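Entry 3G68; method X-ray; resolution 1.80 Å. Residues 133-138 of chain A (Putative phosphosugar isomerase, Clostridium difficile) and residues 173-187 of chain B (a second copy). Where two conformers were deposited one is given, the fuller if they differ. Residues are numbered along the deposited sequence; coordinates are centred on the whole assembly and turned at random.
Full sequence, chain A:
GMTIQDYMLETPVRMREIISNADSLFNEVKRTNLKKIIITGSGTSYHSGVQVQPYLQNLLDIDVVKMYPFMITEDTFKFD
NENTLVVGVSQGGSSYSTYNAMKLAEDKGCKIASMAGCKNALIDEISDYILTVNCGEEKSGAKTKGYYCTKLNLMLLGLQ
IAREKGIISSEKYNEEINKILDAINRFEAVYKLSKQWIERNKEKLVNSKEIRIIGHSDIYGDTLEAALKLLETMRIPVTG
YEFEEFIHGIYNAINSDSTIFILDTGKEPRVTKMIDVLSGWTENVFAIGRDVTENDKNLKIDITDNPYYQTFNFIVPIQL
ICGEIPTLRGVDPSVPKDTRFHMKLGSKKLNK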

# COMPACT_ATOMS: atom_id res chain seq x y z
N VAL A 133 25.86 1.73 -4.98
CA VAL A 133 25.37 0.53 -5.62
C VAL A 133 25.98 0.65 -7.01
O VAL A 133 25.55 1.48 -7.85
N ASN A 134 26.95 -0.19 -7.27
CA ASN A 134 27.74 -0.10 -8.49
C ASN A 134 27.12 -0.92 -9.62
O ASN A 134 27.70 -1.89 -10.11
N CYS A 135 25.91 -0.50 -10.02
CA CYS A 135 25.12 -1.15 -11.06
C CYS A 135 25.26 -0.46 -12.42
O CYS A 135 24.78 -0.98 -13.41
N GLY A 136 25.93 0.69 -12.48
CA GLY A 136 26.04 1.41 -13.74
C GLY A 136 24.81 2.25 -14.04
O GLY A 136 23.78 2.15 -13.35
N GLU A 137 24.91 3.10 -15.07
CA GLU A 137 23.79 3.96 -15.48
C GLU A 137 22.58 3.14 -15.92
O GLU A 137 22.68 2.02 -16.43
N GLU A 138 21.41 3.69 -15.66
CA GLU A 138 20.15 3.03 -16.03
C GLU A 138 19.25 4.18 -16.42
O GLU A 138 18.59 4.75 -15.57
N TYR B 173 39.69 -0.35 -10.07
CA TYR B 173 39.50 -1.50 -10.97
C TYR B 173 37.99 -1.71 -11.18
O TYR B 173 37.52 -1.72 -12.29
N ASN B 174 37.25 -1.89 -10.10
CA ASN B 174 35.79 -2.06 -10.17
C ASN B 174 35.08 -0.93 -10.96
O ASN B 174 34.17 -1.17 -11.74
N GLU B 175 35.47 0.30 -10.74
CA GLU B 175 34.88 1.42 -11.46
C GLU B 175 35.11 1.30 -12.99
O GLU B 175 34.20 1.59 -13.77
N GLU B 176 36.34 0.95 -13.38
CA GLU B 176 36.66 0.77 -14.80
C GLU B 176 35.90 -0.41 -15.41
O GLU B 176 35.39 -0.30 -16.53
N ILE B 177 35.78 -1.52 -14.67
CA ILE B 177 34.95 -2.62 -15.17
C ILE B 177 33.51 -2.14 -15.41
O ILE B 177 32.92 -2.47 -16.43
N ASN B 178 32.98 -1.35 -14.49
CA ASN B 178 31.62 -0.83 -14.63
C ASN B 178 31.45 0.15 -15.81
O ASN B 178 30.41 0.13 -16.46
N LYS B 179 32.47 0.96 -16.11
CA LYS B 179 32.44 1.82 -17.33
C LYS B 179 32.42 0.99 -18.62
O LYS B 179 31.68 1.27 -19.56
N ILE B 180 33.24 -0.06 -18.66
CA ILE B 180 33.28 -0.99 -19.79
C ILE B 180 31.91 -1.63 -19.92
O ILE B 180 31.36 -1.73 -21.02
N LEU B 181 31.31 -2.04 -18.80
CA LEU B 181 29.96 -2.64 -18.83
C LEU B 181 28.92 -1.64 -19.35
O LEU B 181 27.99 -2.01 -20.07
N ASP B 182 29.09 -0.38 -19.00
CA ASP B 182 28.21 0.68 -19.50
C ASP B 182 28.32 0.81 -21.04
O ASP B 182 27.31 1.06 -21.67
N ALA B 183 29.51 0.59 -21.63
CA ALA B 183 29.67 0.62 -23.09
C ALA B 183 29.04 -0.64 -23.71
O ALA B 183 28.30 -0.58 -24.70
N ILE B 184 29.29 -1.77 -23.10
CA ILE B 184 28.75 -3.05 -23.59
C ILE B 184 27.21 -3.05 -23.64
O ILE B 184 26.60 -3.59 -24.56
N ASN B 185 26.57 -2.38 -22.68
CA ASN B 185 25.12 -2.32 -22.60
C ASN B 185 24.44 -1.44 -23.66
O ASN B 185 23.24 -1.52 -23.86
N ARG B 186 25.23 -0.60 -24.32
CA ARG B 186 24.72 0.26 -25.41
C ARG B 186 24.83 -0.40 -26.78
O ARG B 186 24.29 0.12 -27.77
N PHE B 187 25.53 -1.53 -26.85
CA PHE B 187 25.79 -2.21 -28.12
C PHE B 187 24.51 -2.49 -28.89
O PHE B 187 24.40 -2.14 -30.06

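The helix of chain B offers one face to the irregular chain A segment, and the CA-to-CB vectors define it: Asn B174, Asn B178 and Asp B182 point toward chain A at the four-residue spacing of a helical stripe. Leu B181 also points that way but makes no contact with the chain A stretch. The two stretches bury 312 Å² in all, and the closest CA pair recorded in the register is Gly A136 with Asn B178, at 6.1 Å.

At the first end, Asn A134 (chi1 m) points toward the helix, its CB lying 3.9 Å from OD1 of Asn B174, whose chi1 is t. Asn B178 (chi1 m) turns its amide back along its own helix: ND2 donates to Asn B174 O at 2.9 Å with an N-H...acceptor angle of 144°, so this carbonyl accepts both the side chain and the backbone N of Asn B178, the latter at 3.0 Å. Asn B178 OD1 is satisfied elsewhere in the structure. Water 1 donates to Asn A134 O at 2.6 Å and accepts a weak bond from Asn B178 ND2 at 3.3 Å, linking the chains indirectly.

In the middle, Gly A136 fits because there is no side chain. Its CA is 3.4 Å from Asp B182 OD1, and an ideal CB would fall only 2.5 Å from that oxygen. The backbone angles, 82/170, independently favour glycine, since a CB would also jam against the preceding carbonyl. Asp B182 (chi1 m) accepts a direct interchain hydrogen bond: Glu A137 N donates to OD1 at 3.4 Å and 137°, values that make it weak. That oxygen has a further hydrogen bond elsewhere in the structure.

Glu A137 leaves its backbone sideways, but its chain (chi1 p, chi2 t) brings the carboxylate nearer the helix. OE2 forms a salt bridge with Arg B186 NH2 at 3.0 Å, approaching the guanidinium obliquely. Arg B186 likewise starts sideways and reaches in with an extended chain, chi1 m followed by t at chi2 and chi3. The same Glu A137 OE2 sits 3.8 Å from Asp B182 OD2, a like-charge proximity that the nearby arginine can offset.

Two waters complete this end. Water 2 spends both protons, on Glu A137 OE2 at 2.6 Å and Asp B182 O at 2.9 Å, and accepts from Arg B186 NE at 3.1 Å. Water 3 donates to Glu A137 OE1 at 3.0 Å and accepts weakly from Arg B186 NH2 at 3.3 Å. Both carboxylate oxygens of Glu A137 are therefore satisfied.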

# COMPACT_ATOMS: atom_id res chain seq x y z
CB VAL A 133 23.84 0.44 -5.73
CG1 VAL A 133 23.45 -0.93 -6.33
CG2 VAL A 133 23.15 0.68 -4.36
CB ASN A 134 29.21 -0.45 -8.16
CG ASN A 134 29.90 0.63 -7.29
OD1 ASN A 134 30.40 0.37 -6.18
ND2 ASN A 134 29.87 1.84 -7.79
CB CYS A 135 23.64 -1.19 -10.65
SG CYS A 135 22.90 0.44 -10.41
CB GLU A 137 24.17 4.98 -16.56
CG GLU A 137 24.66 4.40 -17.89
CD GLU A 137 25.69 5.35 -18.63
OE1 GLU A 137 25.82 6.56 -18.28
OE2 GLU A 137 26.41 4.84 -19.51
CB GLU A 138 19.60 2.21 -14.85
CG GLU A 138 18.36 1.42 -15.25
CD GLU A 138 17.95 0.35 -14.27
OE1 GLU A 138 18.46 0.32 -13.16
OE2 GLU A 138 17.08 -0.47 -14.63
CB TYR B 173 40.14 -2.78 -10.39
CG TYR B 173 39.91 -4.03 -11.23
CD1 TYR B 173 38.75 -4.78 -11.09
CD2 TYR B 173 40.84 -4.44 -12.17
CE1 TYR B 173 38.53 -5.91 -11.87
CE2 TYR B 173 40.62 -5.58 -12.95
CZ TYR B 173 39.46 -6.30 -12.79
OH TYR B 173 39.24 -7.42 -13.58
CB ASN B 174 35.21 -2.09 -8.75
CG ASN B 174 33.73 -2.33 -8.75
OD1 ASN B 174 32.93 -1.42 -8.53
ND2 ASN B 174 33.34 -3.55 -9.08
CB GLU B 175 35.47 2.72 -11.00
CG GLU B 175 34.93 3.94 -11.71
CD GLU B 175 35.44 5.25 -11.15
OE1 GLU B 175 36.30 5.25 -10.25
OE2 GLU B 175 34.97 6.31 -11.65
CB GLU B 176 38.16 0.66 -15.03
CG GLU B 176 38.93 1.93 -14.66
CD GLU B 176 38.37 3.21 -15.29
OE1 GLU B 176 38.18 3.25 -16.52
OE2 GLU B 176 38.16 4.19 -14.56
CB ILE B 177 34.91 -3.80 -14.20
CG1 ILE B 177 36.30 -4.45 -14.11
CG2 ILE B 177 33.85 -4.81 -14.64
CD1 ILE B 177 36.90 -4.90 -15.40
CB ASN B 178 31.09 -0.32 -13.29
CG ASN B 178 30.59 -1.49 -12.42
OD1 ASN B 178 29.53 -2.07 -12.69
ND2 ASN B 178 31.36 -1.86 -11.41
CB LYS B 179 33.65 2.76 -17.35
CG LYS B 179 33.64 3.78 -16.27
CD LYS B 179 34.88 4.67 -16.45
CE LYS B 179 34.91 5.77 -15.45
NZ LYS B 179 36.24 6.37 -15.47
CB ILE B 180 34.37 -2.07 -19.61
CG1 ILE B 180 35.77 -1.44 -19.68
CG2 ILE B 180 34.26 -3.16 -20.63
CD1 ILE B 180 36.91 -2.39 -19.22
CB LEU B 181 29.58 -3.20 -17.45
CG LEU B 181 30.29 -4.48 -17.04
CD1 LEU B 181 29.96 -4.83 -15.56
CD2 LEU B 181 29.91 -5.66 -17.98
CB ASP B 182 28.56 2.06 -18.90
CG ASP B 182 28.12 2.25 -17.45
OD1 ASP B 182 27.28 1.52 -16.91
OD2 ASP B 182 28.61 3.25 -16.87
CB ALA B 183 31.18 0.68 -23.46
CB ILE B 184 29.27 -4.24 -22.69
CG1 ILE B 184 30.80 -4.43 -22.87
CG2 ILE B 184 28.49 -5.50 -22.95
CD1 ILE B 184 31.40 -5.47 -21.87
CB ASN B 185 24.65 -1.87 -21.21
CG ASN B 185 23.21 -2.30 -20.95
OD1 ASN B 185 22.85 -3.45 -21.18
ND2 ASN B 185 22.39 -1.38 -20.48
CB ARG B 186 25.50 1.58 -25.44
CG ARG B 186 25.29 2.35 -24.15
CD ARG B 186 25.88 3.71 -24.28
NE ARG B 186 25.58 4.53 -23.13
CZ ARG B 186 25.88 5.81 -23.03
NH1 ARG B 186 26.50 6.45 -24.02
NH2 ARG B 186 25.55 6.47 -21.92
CB PHE B 187 26.61 -3.47 -27.83
CG PHE B 187 27.09 -4.22 -29.04
CD1 PHE B 187 26.22 -5.00 -29.80
CD2 PHE B 187 28.47 -4.22 -29.37
CE1 PHE B 187 26.70 -5.73 -30.90
CE2 PHE B 187 28.95 -4.93 -30.46
CZ PHE B 187 28.08 -5.69 -31.23
O HOH W 1 29.06 -4.06 -10.72
O HOH W 2 25.19 2.80 -20.64
O HOH W 3 27.10 8.68 -20.00